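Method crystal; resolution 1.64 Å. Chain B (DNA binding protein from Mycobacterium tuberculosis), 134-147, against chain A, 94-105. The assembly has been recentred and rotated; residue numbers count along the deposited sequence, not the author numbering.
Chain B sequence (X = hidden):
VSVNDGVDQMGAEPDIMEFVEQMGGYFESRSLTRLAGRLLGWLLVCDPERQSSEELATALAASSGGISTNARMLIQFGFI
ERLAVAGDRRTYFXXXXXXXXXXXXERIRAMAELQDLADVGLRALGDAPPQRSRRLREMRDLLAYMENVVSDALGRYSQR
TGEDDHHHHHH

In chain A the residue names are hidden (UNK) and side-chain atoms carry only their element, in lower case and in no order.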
# COMPACT_ATOMS: atom_id res chain seq x y z
N ARG B 134 27.75 -9.92 -4.57
CA ARG B 134 27.92 -8.48 -4.69
C ARG B 134 26.69 -7.79 -5.30
O ARG B 134 26.26 -6.75 -4.81
CB ARG B 134 29.14 -8.14 -5.54
CG ARG B 134 29.45 -6.66 -5.56
CD ARG B 134 30.54 -6.34 -6.57
NE ARG B 134 30.84 -4.91 -6.63
CZ ARG B 134 31.65 -4.34 -7.51
NH1 ARG B 134 32.25 -5.07 -8.44
NH2 ARG B 134 31.86 -3.03 -7.48
N ARG B 135 26.13 -8.36 -6.36
CA ARG B 135 24.96 -7.76 -7.01
C ARG B 135 23.78 -7.63 -6.05
O ARG B 135 23.10 -6.59 -6.01
CB ARG B 135 24.53 -8.59 -8.22
CG ARG B 135 25.51 -8.54 -9.39
CD ARG B 135 25.32 -9.76 -10.28
NE ARG B 135 25.82 -10.97 -9.62
CZ ARG B 135 25.63 -12.21 -10.05
NH1 ARG B 135 24.94 -12.44 -11.16
NH2 ARG B 135 26.15 -13.23 -9.37
N LEU B 136 23.52 -8.68 -5.27
CA LEU B 136 22.42 -8.65 -4.32
C LEU B 136 22.68 -7.66 -3.19
O LEU B 136 21.75 -6.99 -2.73
CB LEU B 136 22.17 -10.03 -3.73
CG LEU B 136 21.42 -11.01 -4.62
CD1 LEU B 136 21.56 -12.42 -4.06
CD2 LEU B 136 19.95 -10.65 -4.75
N ARG B 137 23.92 -7.58 -2.73
CA ARG B 137 24.25 -6.63 -1.67
C ARG B 137 24.01 -5.20 -2.16
O ARG B 137 23.49 -4.37 -1.41
CB ARG B 137 25.69 -6.78 -1.18
CG ARG B 137 25.92 -8.03 -0.36
CD ARG B 137 27.25 -7.98 0.40
NE ARG B 137 28.40 -7.91 -0.50
CZ ARG B 137 29.00 -8.98 -1.05
NH1 ARG B 137 28.57 -10.20 -0.80
NH2 ARG B 137 30.03 -8.81 -1.86
N GLU B 138 24.40 -4.92 -3.40
CA GLU B 138 24.21 -3.61 -3.99
C GLU B 138 22.72 -3.27 -4.12
O GLU B 138 22.30 -2.15 -3.83
CB GLU B 138 24.90 -3.53 -5.36
CG GLU B 138 26.43 -3.50 -5.29
CD GLU B 138 27.10 -3.50 -6.65
OE1 GLU B 138 26.41 -3.74 -7.67
OE2 GLU B 138 28.33 -3.27 -6.71
N MET B 139 21.93 -4.25 -4.56
CA MET B 139 20.48 -4.12 -4.65
C MET B 139 19.89 -3.77 -3.28
O MET B 139 19.16 -2.79 -3.12
CB MET B 139 19.89 -5.45 -5.11
CG MET B 139 18.37 -5.53 -5.13
SD MET B 139 17.84 -7.18 -5.63
CE MET B 139 16.05 -7.03 -5.54
N ARG B 140 20.21 -4.60 -2.30
CA ARG B 140 19.72 -4.42 -0.93
C ARG B 140 20.04 -3.03 -0.39
O ARG B 140 19.16 -2.33 0.15
CB ARG B 140 20.33 -5.49 -0.01
CG ARG B 140 19.89 -5.39 1.45
CD ARG B 140 20.84 -6.18 2.35
NE ARG B 140 22.22 -5.73 2.21
CZ ARG B 140 23.29 -6.41 2.63
NH1 ARG B 140 23.15 -7.58 3.23
NH2 ARG B 140 24.50 -5.91 2.45
N ASP B 141 21.30 -2.62 -0.54
CA ASP B 141 21.78 -1.35 0.01
C ASP B 141 21.15 -0.15 -0.69
O ASP B 141 20.80 0.83 -0.03
CB ASP B 141 23.30 -1.26 -0.09
CG ASP B 141 24.01 -2.29 0.79
OD1 ASP B 141 23.36 -2.91 1.65
OD2 ASP B 141 25.24 -2.46 0.61
N LEU B 142 21.03 -0.20 -2.01
CA LEU B 142 20.41 0.90 -2.75
C LEU B 142 18.94 1.04 -2.36
O LEU B 142 18.44 2.15 -2.13
CB LEU B 142 20.54 0.66 -4.26
CG LEU B 142 20.04 1.75 -5.23
CD1 LEU B 142 18.52 1.72 -5.38
CD2 LEU B 142 20.51 3.13 -4.78
N LEU B 143 18.23 -0.08 -2.28
CA LEU B 143 16.82 -0.04 -1.92
C LEU B 143 16.61 0.51 -0.50
O LEU B 143 15.72 1.34 -0.29
CB LEU B 143 16.18 -1.42 -2.06
CG LEU B 143 16.09 -1.97 -3.48
CD1 LEU B 143 15.71 -3.45 -3.47
CD2 LEU B 143 15.09 -1.16 -4.28
N ALA B 144 17.40 0.05 0.45
CA ALA B 144 17.30 0.55 1.83
C ALA B 144 17.48 2.06 1.85
O ALA B 144 16.74 2.78 2.51
CB ALA B 144 18.34 -0.12 2.71
N TYR B 145 18.48 2.55 1.12
CA TYR B 145 18.78 3.97 1.10
C TYR B 145 17.64 4.76 0.45
O TYR B 145 17.18 5.77 0.99
CB TYR B 145 20.11 4.20 0.38
CG TYR B 145 20.45 5.63 0.03
CD1 TYR B 145 20.92 6.51 0.99
CD2 TYR B 145 20.33 6.09 -1.27
CE1 TYR B 145 21.25 7.82 0.66
CE2 TYR B 145 20.65 7.39 -1.60
CZ TYR B 145 21.11 8.25 -0.64
OH TYR B 145 21.43 9.54 -0.99
N MET B 146 17.15 4.27 -0.70
CA MET B 146 16.10 5.00 -1.42
C MET B 146 14.77 4.98 -0.68
O MET B 146 14.01 5.95 -0.72
CB MET B 146 15.93 4.42 -2.83
CG MET B 146 17.12 4.66 -3.75
SD MET B 146 17.55 6.41 -4.00
CE MET B 146 15.93 7.10 -4.09
N GLU B 147 14.48 3.89 0.02
CA GLU B 147 13.27 3.83 0.83
C GLU B 147 13.27 4.97 1.85
O GLU B 147 12.27 5.64 2.05
CB GLU B 147 13.19 2.50 1.56
CG GLU B 147 12.89 1.30 0.67
CD GLU B 147 13.11 -0.01 1.38
OE1 GLU B 147 12.62 -0.14 2.52
OE2 GLU B 147 13.78 -0.91 0.81
N UNK A 94 23.94 -9.23 -19.11
CA UNK A 94 24.50 -9.18 -17.79
C UNK A 94 23.85 -8.05 -17.00
O UNK A 94 23.49 -7.00 -17.56
c UNK A 94 26.70 -8.85 -16.54
c UNK A 94 27.98 -8.06 -16.71
c UNK A 94 26.01 -8.99 -17.86
n UNK A 94 30.02 -7.34 -18.57
n UNK A 94 30.96 -9.41 -18.34
n UNK A 94 29.08 -8.91 -17.15
c UNK A 94 30.02 -8.55 -18.02
N UNK A 95 23.66 -8.28 -15.71
CA UNK A 95 23.17 -7.24 -14.83
C UNK A 95 24.16 -6.09 -14.87
O UNK A 95 25.38 -6.29 -14.84
c UNK A 95 23.05 -7.77 -13.40
c UNK A 95 20.75 -7.14 -12.70
c UNK A 95 22.60 -7.16 -11.02
c UNK A 95 22.23 -6.90 -12.47
N UNK A 96 23.64 -4.87 -14.93
CA UNK A 96 24.50 -3.69 -14.94
C UNK A 96 25.13 -3.49 -13.57
O UNK A 96 24.59 -3.92 -12.56
c UNK A 96 22.57 1.17 -17.32
n UNK A 96 21.32 1.22 -17.77
c UNK A 96 23.42 -2.44 -16.86
c UNK A 96 22.51 -1.29 -17.27
n UNK A 96 23.24 2.30 -17.11
c UNK A 96 23.71 -2.46 -15.36
n UNK A 96 23.15 0.00 -17.08
N UNK A 97 26.31 -2.85 -13.54
CA UNK A 97 26.88 -2.41 -12.26
C UNK A 97 25.89 -1.49 -11.54
O UNK A 97 25.26 -0.68 -12.21
c UNK A 97 27.07 -2.37 -14.70
c UNK A 97 28.38 -1.95 -14.11
c UNK A 97 28.12 -1.60 -12.68
N UNK A 98 25.75 -1.62 -10.22
CA UNK A 98 24.82 -0.78 -9.47
C UNK A 98 23.49 -0.72 -10.19
O UNK A 98 22.95 0.36 -10.42
n UNK A 98 27.76 1.05 -9.24
c UNK A 98 25.38 0.63 -9.31
o UNK A 98 26.75 0.31 -7.37
c UNK A 98 26.69 0.65 -8.56
N UNK A 99 22.98 -1.89 -10.54
CA UNK A 99 21.81 -2.03 -11.40
C UNK A 99 20.58 -1.30 -10.90
O UNK A 99 19.83 -0.74 -11.69
c UNK A 99 21.48 -3.50 -11.56
N UNK A 100 20.35 -1.31 -9.59
CA UNK A 100 19.15 -0.67 -9.07
C UNK A 100 19.27 0.84 -9.03
O UNK A 100 18.25 1.54 -9.11
c UNK A 100 16.70 -5.04 -8.40
c UNK A 100 18.00 -2.62 -7.94
c UNK A 100 16.62 -2.70 -7.91
c UNK A 100 18.70 -1.30 -7.75
c UNK A 100 18.73 -3.76 -8.23
c UNK A 100 15.97 -3.90 -8.13
c UNK A 100 18.08 -4.97 -8.45
N UNK A 101 20.49 1.36 -8.95
CA UNK A 101 20.71 2.80 -9.11
C UNK A 101 20.45 3.18 -10.56
O UNK A 101 19.86 4.22 -10.86
c UNK A 101 22.12 3.18 -8.69
N UNK A 102 20.88 2.32 -11.48
CA UNK A 102 20.63 2.55 -12.89
C UNK A 102 19.13 2.49 -13.16
O UNK A 102 18.60 3.26 -13.96
c UNK A 102 21.36 1.52 -13.74
N UNK A 103 18.44 1.57 -12.50
CA UNK A 103 17.00 1.49 -12.61
C UNK A 103 16.33 2.77 -12.14
O UNK A 103 15.38 3.27 -12.74
N UNK A 104 16.84 3.31 -11.03
CA UNK A 104 16.32 4.58 -10.52
C UNK A 104 16.56 5.73 -11.48
O UNK A 104 15.71 6.61 -11.64
o UNK A 104 13.99 3.40 -7.90
c UNK A 104 14.77 4.38 -7.95
c UNK A 104 16.27 4.12 -8.02
c UNK A 104 16.93 4.88 -9.14
o UNK A 104 14.36 5.56 -7.93
N UNK A 105 17.71 5.72 -12.16
CA UNK A 105 17.98 6.77 -13.14
C UNK A 105 16.94 6.72 -14.25
O UNK A 105 16.45 7.75 -14.71
n UNK A 105 23.05 10.09 -10.34
c UNK A 105 22.00 9.91 -11.13
n UNK A 105 21.81 8.73 -11.71
c UNK A 105 19.38 6.62 -13.75
c UNK A 105 20.69 8.42 -12.60
c UNK A 105 20.52 6.92 -12.79
n UNK A 105 21.15 10.90 -11.34
O HOH W 1 24.50 -4.52 -9.61

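Position 94 carries three carbons, a nitrogen, then a carbon bearing two more nitrogens, a guanidinium. This side chain makes no contact with the chain B stretch, and the residue is R94(A). Position 95, still in a strand, has four carbons forked at the second, with CA-to-CB directed toward chain B. The branching fits leucine, L95(A), whose CD2 lies 3.6 Å from CG of R135(B), so the arginine contributes its aliphatic stem here.

Position 96 repeats the guanidinium pattern, and its CA-to-CB bond points away from chain B: R96(A). At 97 three carbons close a ring onto the backbone nitrogen, which defines P97(A); its CB stays 5.7 Å from OE1 of E138(B).

Position 98 has two carbons, the second carrying one oxygen and one nitrogen, hence an amide on a short stem: N98(A). It occupies the N-cap position, yet its side chain makes no capping bond. Its backbone N instead gives a weak hydrogen bond to OE1 of E138(B), at 3.4 Å and 145°. Position 99 shows a single carbon, so A99(A). Its backbone N donates to water 1 (N to water O 3.2 Å), and the same water donates to OE1 of E138(B) (water O to OE1 2.8 Å).

Position 100 holds one carbon and then a ring of six carbons without a hydroxyl, its CA-to-CB bond directed toward chain B: F100(A). CG of M139(B) sits over one ring face, 3.6 Å from the centroid of the F100(A) ring and 22° off the normal, a CH-pi contact. SD of M139(B) lies obliquely, 4.2 Å from the same centroid.

Positions 101 and 102 each have one carbon. The first, A101(A), brings CB to 4.2 Å from CD2 of L142(B); the second, A102(A), is out of reach. Position 103 has no side-chain atoms: G103(A). Position 104 has three carbons, the third carrying two oxygens, so E104(A); its CG approaches CD1 of L142(B) at 4.2 Å and CG of M146(B) at 4.4 Å, contacts made by its methylene. Position 105 is another guanidinium, R105(A), also out of reach.

The contact therefore joins two helices whose axes approach to 9.0 Å at 45°. F100(A), with 105 Å² covered, is its largest single contributor, packing against M139(B), L142(B) and L143(B). Around the start of the chain A helix, E138(B) adds polar links, directly and through water, while its OE2 forms a salt bridge with NE of R134(B) at 3.0 Å. Together the stretches bury 490 Å², mostly through apolar packing.

Chain A, residues 94-105: RLRPNAFAAGER
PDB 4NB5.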